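Side-chain contacts in shikimate kinase (Aquifex aeolicus, PDB 2PT5), which probably transfers a phosphate from ATP to the 3-hydroxyl of shikimate, the fifth of seven steps toward chorismate: residues A[104-109]-A[124-129]; A[17-22]-A[152-157]; A[140-145]-A[159-164]. All coordinates share one frame; numbering follows the deposited sequence.

Contact 1: residues A[104-109]-A[124-129]; sequences EVFLER and DEIKNL
The delta methyl of Ile126 makes the closest approach to helix 103-109, and it serves two partners there. Ile126 CD1 lies 3.8 Å from Leu107 CD1, methyl against methyl, and 4.2 Å from Phe106 CE2, which it approaches at a slant to the ring. All of this is apolar and small, with 99 Å² buried in total, because the backbones are well apart: the CA atoms of Leu107 and Ile126 are separated by 9.3 Å. The gap is bridged by an extended isoleucine. Its CG1 sits between the backbone N and the carbonyl carbon (chi1 68°), and the extended second torsion carries CD1 on toward the helix. Leu107 reaches in with the end of its side chain, while Phe106 already sets out toward the partner segment at its CB.

Further out, Phe106 is set among aromatic neighbours, its ring inclined by about 50° to that of Phe130 and by about 55° to that of Phe8. Leu118 touches both Phe106 and Ile126. Ile126 itself is the N-cap residue of helix 127-137, and the side chain of Phe106 comes within about 4 Å of the side chain of Cys10, predicted to bind ATP and disulfide-bonded here to Cys110. The contact thus brings together the two ends of a connection without helix or strand, which carries Arg116, a predicted ATP ligand, consistent with the mobile lid that shikimate kinases close over their nucleotide site.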
loop_
_atom_site.group_PDB
_atom_site.type_symbol
_atom_site.label_atom_id
_atom_site.label_comp_id
_atom_site.label_asym_id
_atom_site.label_seq_id
_atom_site.Cartn_x
_atom_site.Cartn_y
_atom_site.Cartn_z
ATOM N N GLU A 104 -6.694 -7.648 -14.840
ATOM C CA GLU A 104 -7.097 -6.769 -15.937
ATOM C C GLU A 104 -7.180 -5.298 -15.510
ATOM O O GLU A 104 -6.863 -4.406 -16.296
ATOM C CB GLU A 104 -8.436 -7.223 -16.562
ATOM C CG GLU A 104 -9.652 -7.067 -15.659
ATOM C CD GLU A 104 -9.964 -8.313 -14.861
ATOM O OE1 GLU A 104 -9.072 -9.182 -14.716
ATOM O OE2 GLU A 104 -11.104 -8.415 -14.367
ATOM N N VAL A 105 -7.594 -5.040 -14.272
ATOM C CA VAL A 105 -7.692 -3.667 -13.774
ATOM C C VAL A 105 -6.288 -3.111 -13.544
ATOM O O VAL A 105 -5.985 -1.969 -13.891
ATOM C CB VAL A 105 -8.478 -3.603 -12.452
ATOM C CG1 VAL A 105 -8.361 -2.211 -11.841
ATOM C CG2 VAL A 105 -9.946 -3.944 -12.707
ATOM N N PHE A 106 -5.446 -3.942 -12.941
ATOM C CA PHE A 106 -4.053 -3.619 -12.650
ATOM C C PHE A 106 -3.372 -3.175 -13.936
ATOM O O PHE A 106 -2.710 -2.138 -13.991
ATOM C CB PHE A 106 -3.368 -4.879 -12.104
ATOM C CG PHE A 106 -1.865 -4.824 -12.102
ATOM C CD1 PHE A 106 -1.173 -4.110 -11.126
ATOM C CD2 PHE A 106 -1.137 -5.535 -13.050
ATOM C CE1 PHE A 106 0.219 -4.111 -11.091
ATOM C CE2 PHE A 106 0.253 -5.544 -13.025
ATOM C CZ PHE A 106 0.934 -4.831 -12.040
ATOM N N LEU A 107 -3.565 -3.970 -14.976
ATOM C CA LEU A 107 -2.969 -3.721 -16.279
ATOM C C LEU A 107 -3.397 -2.389 -16.880
ATOM O O LEU A 107 -2.585 -1.677 -17.456
ATOM C CB LEU A 107 -3.350 -4.858 -17.221
ATOM C CG LEU A 107 -2.261 -5.700 -17.882
ATOM C CD1 LEU A 107 -1.046 -5.833 -16.994
ATOM C CD2 LEU A 107 -2.858 -7.059 -18.213
ATOM N N GLU A 108 -4.674 -2.052 -16.738
ATOM C CA GLU A 108 -5.180 -0.810 -17.298
ATOM C C GLU A 108 -4.923 0.440 -16.449
ATOM O O GLU A 108 -4.927 1.547 -16.978
ATOM C CB GLU A 108 -6.680 -0.954 -17.620
ATOM C CG GLU A 108 -7.567 -1.334 -16.450
ATOM C CD GLU A 108 -8.843 -2.061 -16.885
ATOM O OE1 GLU A 108 -9.742 -2.253 -16.036
ATOM O OE2 GLU A 108 -8.943 -2.451 -18.073
ATOM N N ARG A 109 -4.673 0.275 -15.152
ATOM C CA ARG A 109 -4.439 1.436 -14.284
ATOM C C ARG A 109 -2.988 1.673 -13.862
ATOM O O ARG A 109 -2.557 2.816 -13.739
ATOM C CB ARG A 109 -5.283 1.335 -13.006
ATOM C CG ARG A 109 -6.799 1.329 -13.191
ATOM C CD ARG A 109 -7.492 1.246 -11.821
ATOM N NE ARG A 109 -8.937 1.044 -11.932
ATOM C CZ ARG A 109 -9.776 1.016 -10.897
ATOM N NH1 ARG A 109 -9.328 1.181 -9.657
ATOM N NH2 ARG A 109 -11.065 0.808 -11.102
ATOM N N ASP A 124 5.098 -10.877 -19.827
ATOM C CA ASP A 124 5.947 -11.686 -18.953
ATOM C C ASP A 124 6.814 -10.844 -18.024
ATOM O O ASP A 124 7.295 -11.318 -16.996
ATOM C CB ASP A 124 6.821 -12.603 -19.808
ATOM C CG ASP A 124 5.999 -13.456 -20.764
ATOM O OD1 ASP A 124 5.193 -14.284 -20.285
ATOM O OD2 ASP A 124 6.149 -13.288 -21.995
ATOM N N GLU A 125 6.990 -9.581 -18.391
ATOM C CA GLU A 125 7.782 -8.643 -17.613
ATOM C C GLU A 125 7.140 -8.356 -16.246
ATOM O O GLU A 125 7.841 -7.997 -15.300
ATOM C CB GLU A 125 7.916 -7.329 -18.388
ATOM C CG GLU A 125 9.217 -6.566 -18.156
ATOM C CD GLU A 125 10.351 -7.080 -19.023
ATOM O OE1 GLU A 125 10.156 -7.146 -20.254
ATOM O OE2 GLU A 125 11.432 -7.410 -18.485
ATOM N N ILE A 126 5.818 -8.525 -16.142
ATOM C CA ILE A 126 5.103 -8.223 -14.895
ATOM C C ILE A 126 4.019 -9.203 -14.422
ATOM O O ILE A 126 3.419 -8.987 -13.366
ATOM C CB ILE A 126 4.418 -6.843 -14.988
ATOM C CG1 ILE A 126 3.290 -6.907 -16.016
ATOM C CG2 ILE A 126 5.437 -5.769 -15.365
ATOM C CD1 ILE A 126 2.690 -5.569 -16.385
ATOM N N LYS A 127 3.746 -10.265 -15.175
ATOM C CA LYS A 127 2.695 -11.200 -14.747
ATOM C C LYS A 127 3.067 -11.980 -13.488
ATOM O O LYS A 127 2.251 -12.147 -12.585
ATOM C CB LYS A 127 2.345 -12.183 -15.876
ATOM C CG LYS A 127 1.187 -13.103 -15.535
ATOM C CD LYS A 127 0.594 -13.775 -16.781
ATOM C CE LYS A 127 1.641 -14.575 -17.573
ATOM N NZ LYS A 127 2.188 -15.740 -16.812
ATOM N N ASN A 128 4.305 -12.450 -13.428
ATOM C CA ASN A 128 4.767 -13.220 -12.279
ATOM C C ASN A 128 4.841 -12.363 -11.010
ATOM O O ASN A 128 4.481 -12.814 -9.914
ATOM C CB ASN A 128 6.142 -13.828 -12.591
ATOM C CG ASN A 128 6.603 -14.823 -11.534
ATOM O OD1 ASN A 128 7.157 -14.446 -10.501
ATOM N ND2 ASN A 128 6.362 -16.104 -11.787
ATOM N N LEU A 129 5.293 -11.123 -11.163
ATOM C CA LEU A 129 5.411 -10.230 -10.022
ATOM C C LEU A 129 4.018 -9.918 -9.471
ATOM O O LEU A 129 3.804 -9.911 -8.255
ATOM C CB LEU A 129 6.149 -8.945 -10.432
ATOM C CG LEU A 129 6.716 -8.079 -9.299
ATOM C CD1 LEU A 129 7.575 -8.934 -8.371
ATOM C CD2 LEU A 129 7.544 -6.942 -9.885
#

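Contact 2: residues A[17-22]-A[152-157]; sequences GSLLSR and EVVKEI
Ser18 O, one residue before the Leu19 that meets Val154 across the contact, accepts two hydrogen bonds from the next turn of its helix: the backbone one from Arg22 N and a second from Ser21 OG at 3.1 Å, both arriving from the same face of the carbonyl plane. The hydroxyl of Ser18 is gripped too. Arg22 holds Ser18 OG side-on, through NE at 3.2 Å and through NH2 at 3.1 Å, with the oxygen somewhat tilted from the guanidinium plane. These bonds tie up the polar side of helix 13-24, the helix that follows the P-loop in this nucleotide-binding fold, and its apolar side is turned to the C-terminal helix 150-162.

The short segments of the two helices cross at -51°, with their axes 9.6 Å apart at closest approach. Val154 sits at the crossing, its CA lying nearest to that of Leu20. Its CG2 methyl presses on Leu19 CB at 3.6 Å and also comes close to Leu19 CD1, the two side chains crossing at about a right angle; Val154 CG1 only loosely approaches Leu20. Val16 of the same P-loop helix touches Val153, Val154 and Ile157, and Val144 of the edge strand meets Val153 and Ile157, so the interface continues inward to the sheet.

One turn after Val154, Ile157 takes up Leu20. The leucine has its CG trans to the backbone N (chi1 -172°), which swings the branched end toward helix 150-162, and its two methyls face one methyl of the isoleucine equally: Leu20 CD1 and Leu20 CD2 each lie 4.0 Å from Ile157 CG2.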
loop_
_atom_site.group_PDB
_atom_site.type_symbol
_atom_site.label_atom_id
_atom_site.label_comp_id
_atom_site.label_asym_id
_atom_site.label_seq_id
_atom_site.Cartn_x
_atom_site.Cartn_y
_atom_site.Cartn_z
ATOM N N GLY A 17 -7.318 5.740 1.734
ATOM C CA GLY A 17 -6.707 6.032 3.020
ATOM C C GLY A 17 -7.124 7.381 3.580
ATOM O O GLY A 17 -7.442 7.498 4.762
ATOM N N SER A 18 -7.117 8.401 2.735
ATOM C CA SER A 18 -7.521 9.740 3.156
ATOM C C SER A 18 -8.989 9.757 3.587
ATOM O O SER A 18 -9.320 10.273 4.657
ATOM C CB SER A 18 -7.317 10.745 2.015
ATOM O OG SER A 18 -7.827 12.025 2.370
ATOM N N LEU A 19 -9.860 9.201 2.748
ATOM C CA LEU A 19 -11.290 9.137 3.045
ATOM C C LEU A 19 -11.502 8.380 4.356
ATOM O O LEU A 19 -12.283 8.785 5.219
ATOM C CB LEU A 19 -12.040 8.422 1.908
ATOM C CG LEU A 19 -12.233 9.127 0.555
ATOM C CD1 LEU A 19 -12.806 8.149 -0.455
ATOM C CD2 LEU A 19 -13.178 10.315 0.708
ATOM N N LEU A 20 -10.796 7.269 4.497
ATOM C CA LEU A 20 -10.905 6.464 5.695
ATOM C C LEU A 20 -10.480 7.254 6.934
ATOM O O LEU A 20 -11.210 7.297 7.930
ATOM C CB LEU A 20 -10.033 5.209 5.559
ATOM C CG LEU A 20 -10.151 4.146 6.647
ATOM C CD1 LEU A 20 -11.588 3.652 6.747
ATOM C CD2 LEU A 20 -9.223 2.986 6.307
ATOM N N SER A 21 -9.310 7.886 6.873
ATOM C CA SER A 21 -8.810 8.631 8.026
ATOM C C SER A 21 -9.756 9.760 8.407
ATOM O O SER A 21 -9.863 10.139 9.577
ATOM C CB SER A 21 -7.418 9.200 7.741
ATOM O OG SER A 21 -7.493 10.469 7.122
ATOM N N ARG A 22 -10.446 10.294 7.411
ATOM C CA ARG A 22 -11.382 11.378 7.651
ATOM C C ARG A 22 -12.657 10.913 8.346
ATOM O O ARG A 22 -13.217 11.643 9.159
ATOM C CB ARG A 22 -11.708 12.084 6.334
ATOM C CG ARG A 22 -10.634 13.090 5.959
ATOM C CD ARG A 22 -11.029 13.911 4.753
ATOM N NE ARG A 22 -10.531 13.344 3.506
ATOM C CZ ARG A 22 -10.956 13.719 2.305
ATOM N NH1 ARG A 22 -11.898 14.655 2.201
ATOM N NH2 ARG A 22 -10.424 13.175 1.213
ATOM N N GLU A 152 -17.022 3.544 -1.976
ATOM C CA GLU A 152 -17.626 2.239 -1.748
ATOM C C GLU A 152 -16.658 1.319 -1.016
ATOM O O GLU A 152 -17.066 0.507 -0.191
ATOM C CB GLU A 152 -18.054 1.612 -3.076
ATOM C CG GLU A 152 -19.312 2.238 -3.629
ATOM C CD GLU A 152 -20.405 2.305 -2.581
ATOM O OE1 GLU A 152 -20.733 1.245 -2.001
ATOM O OE2 GLU A 152 -20.929 3.413 -2.334
ATOM N N VAL A 153 -15.374 1.454 -1.322
ATOM C CA VAL A 153 -14.357 0.639 -0.667
ATOM C C VAL A 153 -14.266 1.044 0.803
ATOM O O VAL A 153 -14.053 0.202 1.671
ATOM C CB VAL A 153 -12.980 0.820 -1.344
ATOM C CG1 VAL A 153 -11.919 0.017 -0.602
ATOM C CG2 VAL A 153 -13.070 0.396 -2.808
ATOM N N VAL A 154 -14.431 2.338 1.079
ATOM C CA VAL A 154 -14.386 2.836 2.455
ATOM C C VAL A 154 -15.519 2.211 3.268
ATOM O O VAL A 154 -15.308 1.772 4.397
ATOM C CB VAL A 154 -14.502 4.392 2.512
ATOM C CG1 VAL A 154 -14.698 4.860 3.945
ATOM C CG2 VAL A 154 -13.237 5.026 1.947
ATOM N N LYS A 155 -16.721 2.174 2.696
ATOM C CA LYS A 155 -17.862 1.578 3.389
ATOM C C LYS A 155 -17.565 0.113 3.679
ATOM O O LYS A 155 -17.944 -0.412 4.726
ATOM C CB LYS A 155 -19.128 1.672 2.537
ATOM C CG LYS A 155 -19.673 3.076 2.382
ATOM C CD LYS A 155 -20.880 3.081 1.466
ATOM C CE LYS A 155 -21.433 4.476 1.277
ATOM N NZ LYS A 155 -22.554 4.465 0.294
ATOM N N GLU A 156 -16.892 -0.542 2.736
ATOM C CA GLU A 156 -16.521 -1.944 2.890
ATOM C C GLU A 156 -15.590 -2.090 4.086
ATOM O O GLU A 156 -15.789 -2.947 4.950
ATOM C CB GLU A 156 -15.802 -2.447 1.631
ATOM C CG GLU A 156 -16.699 -2.731 0.430
ATOM C CD GLU A 156 -15.900 -3.032 -0.837
ATOM O OE1 GLU A 156 -15.001 -3.900 -0.793
ATOM O OE2 GLU A 156 -16.171 -2.401 -1.882
ATOM N N ILE A 157 -14.568 -1.245 4.138
ATOM C CA ILE A 157 -13.609 -1.308 5.232
ATOM C C ILE A 157 -14.256 -0.997 6.578
ATOM O O ILE A 157 -14.060 -1.727 7.547
ATOM C CB ILE A 157 -12.427 -0.354 4.984
ATOM C CG1 ILE A 157 -11.665 -0.800 3.730
ATOM C CG2 ILE A 157 -11.489 -0.354 6.191
ATOM C CD1 ILE A 157 -10.668 0.216 3.246
#

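Contact 3: residues A[140-145]-A[159-164]; sequences ADIKVK and LSLEGN
Ile142 sets out toward helix 150-162 at its CB and meets it with both of its branches. At CB the chain forks. The shorter branch, CG2, lies 3.7 Å from Ser160 CB and 3.8 Å from Ser160 OG, a van der Waals contact on the serine's flank; that hydroxyl is hydrogen-bonded to Glu156 O within the helix. The longer branch starts at CG1, placed beside the backbone N (chi1 -52°), and runs on extended to CD1. This tip lies 3.8 Å from Leu161 CD2 and 4.1 Å from Ser160 CB, and the isoleucine and leucine side chains cross at about a right angle. Replacing the isoleucine by an alanine is likely to open a gap beside Ser160 and leave the Leu161 methyl without its partner on the strand.

Beyond the pair, Leu161 also touches Ile3 of strand 2-6, and Ile142 is bonded through its backbone to Thr96 and Phe98 of strand 95-100. Strand 142-145 thus forms the edge of the parallel sheet, and the last helix turns back over it, the closing beta-alpha unit of the P-loop kinase fold, with strand order 2-3-1-4-5.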
loop_
_atom_site.group_PDB
_atom_site.type_symbol
_atom_site.label_atom_id
_atom_site.label_comp_id
_atom_site.label_asym_id
_atom_site.label_seq_id
_atom_site.Cartn_x
_atom_site.Cartn_y
_atom_site.Cartn_z
ATOM N N ALA A 140 -3.386 -10.478 4.263
ATOM C CA ALA A 140 -3.938 -9.373 5.040
ATOM C C ALA A 140 -5.110 -9.776 5.936
ATOM O O ALA A 140 -5.873 -10.682 5.606
ATOM C CB ALA A 140 -4.380 -8.255 4.091
ATOM N N ASP A 141 -5.253 -9.087 7.063
ATOM C CA ASP A 141 -6.345 -9.354 7.991
ATOM C C ASP A 141 -7.673 -9.187 7.261
ATOM O O ASP A 141 -8.569 -10.032 7.362
ATOM C CB ASP A 141 -6.296 -8.371 9.162
ATOM C CG ASP A 141 -5.037 -8.513 9.986
ATOM O OD1 ASP A 141 -4.341 -7.497 10.203
ATOM O OD2 ASP A 141 -4.748 -9.645 10.425
ATOM N N ILE A 142 -7.789 -8.092 6.516
ATOM C CA ILE A 142 -9.015 -7.797 5.781
ATOM C C ILE A 142 -8.741 -7.589 4.294
ATOM O O ILE A 142 -7.757 -6.949 3.913
ATOM C CB ILE A 142 -9.695 -6.521 6.334
ATOM C CG1 ILE A 142 -9.864 -6.634 7.853
ATOM C CG2 ILE A 142 -11.052 -6.326 5.680
ATOM C CD1 ILE A 142 -10.365 -5.350 8.508
ATOM N N LYS A 143 -9.624 -8.129 3.461
ATOM C CA LYS A 143 -9.496 -8.015 2.013
ATOM C C LYS A 143 -10.793 -7.456 1.445
ATOM O O LYS A 143 -11.854 -8.002 1.687
ATOM C CB LYS A 143 -9.214 -9.392 1.399
ATOM C CG LYS A 143 -9.227 -9.419 -0.128
ATOM C CD LYS A 143 -9.098 -10.847 -0.664
ATOM C CE LYS A 143 -9.042 -10.881 -2.186
ATOM N NZ LYS A 143 -10.267 -10.326 -2.839
ATOM N N VAL A 144 -10.704 -6.365 0.691
ATOM C CA VAL A 144 -11.884 -5.746 0.099
ATOM C C VAL A 144 -11.709 -5.545 -1.406
ATOM O O VAL A 144 -10.584 -5.435 -1.897
ATOM C CB VAL A 144 -12.181 -4.374 0.759
ATOM C CG1 VAL A 144 -12.407 -4.551 2.256
ATOM C CG2 VAL A 144 -11.027 -3.421 0.516
ATOM N N LYS A 145 -12.829 -5.493 -2.121
ATOM C CA LYS A 145 -12.851 -5.307 -3.570
ATOM C C LYS A 145 -12.482 -3.860 -3.904
ATOM O O LYS A 145 -13.240 -2.941 -3.605
ATOM C CB LYS A 145 -14.256 -5.606 -4.095
ATOM C CG LYS A 145 -14.313 -6.162 -5.504
ATOM C CD LYS A 145 -14.369 -7.683 -5.481
ATOM C CE LYS A 145 -14.705 -8.243 -6.858
ATOM N NZ LYS A 145 -16.014 -7.735 -7.361
ATOM N N LEU A 159 -17.376 -1.270 7.517
ATOM C CA LEU A 159 -18.211 -2.402 7.913
ATOM C C LEU A 159 -17.379 -3.570 8.430
ATOM O O LEU A 159 -17.786 -4.262 9.364
ATOM C CB LEU A 159 -19.096 -2.859 6.746
ATOM C CG LEU A 159 -20.300 -1.944 6.464
ATOM C CD1 LEU A 159 -21.075 -2.453 5.253
ATOM C CD2 LEU A 159 -21.202 -1.901 7.691
ATOM N N SER A 160 -16.214 -3.789 7.832
ATOM C CA SER A 160 -15.349 -4.871 8.271
ATOM C C SER A 160 -14.733 -4.513 9.614
ATOM O O SER A 160 -14.668 -5.348 10.508
ATOM C CB SER A 160 -14.240 -5.135 7.249
ATOM O OG SER A 160 -14.784 -5.550 6.010
ATOM N N LEU A 161 -14.291 -3.267 9.766
ATOM C CA LEU A 161 -13.689 -2.847 11.033
ATOM C C LEU A 161 -14.702 -2.886 12.172
ATOM O O LEU A 161 -14.367 -3.268 13.291
ATOM C CB LEU A 161 -13.091 -1.438 10.916
ATOM C CG LEU A 161 -11.830 -1.290 10.058
ATOM C CD1 LEU A 161 -11.337 0.151 10.111
ATOM C CD2 LEU A 161 -10.750 -2.227 10.559
ATOM N N GLU A 162 -15.943 -2.499 11.883
ATOM C CA GLU A 162 -16.998 -2.494 12.890
ATOM C C GLU A 162 -17.209 -3.876 13.517
ATOM O O GLU A 162 -17.141 -4.030 14.738
ATOM C CB GLU A 162 -18.307 -1.974 12.276
ATOM C CG GLU A 162 -18.268 -0.475 11.967
ATOM C CD GLU A 162 -19.515 0.041 11.253
ATOM O OE1 GLU A 162 -20.636 -0.242 11.718
ATOM O OE2 GLU A 162 -19.372 0.749 10.236
ATOM N N GLY A 163 -17.455 -4.887 12.693
ATOM C CA GLY A 163 -17.658 -6.212 13.251
ATOM C C GLY A 163 -16.391 -6.797 13.858
ATOM O O GLY A 163 -16.427 -7.873 14.458
ATOM N N ASN A 164 -15.285 -6.067 13.735
ATOM C CA ASN A 164 -13.975 -6.517 14.207
ATOM C C ASN A 164 -13.426 -6.085 15.573
ATOM O O ASN A 164 -14.013 -5.263 16.280
ATOM C CB ASN A 164 -12.931 -6.155 13.151
ATOM C CG ASN A 164 -12.724 -7.254 12.136
ATOM O OD1 ASN A 164 -11.780 -8.032 12.236
ATOM N ND2 ASN A 164 -13.619 -7.337 11.160
#

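How the contacts relate
From the N terminus, the first segment met is 17-22, on the helix after the P-loop, and contact 2 closes at 152-157 after 129 intervening residues. Contact 1 is nested inside that long loop, joining helix 103-109 to the start of helix 127-137 across 14 residues. Contact 3 opens next, at 140-145, before contact 2 has closed, and ends at 159-164, so these two cross. Both use helix 150-162, binding it to the P-loop helix and to the edge strand; they touch where Glu156 OE1 lies 3.0 Å from Lys145 N. Contact 1, its centre about 25 Å from the centres of the other two, joins the two ends of the connection that probably forms the lid.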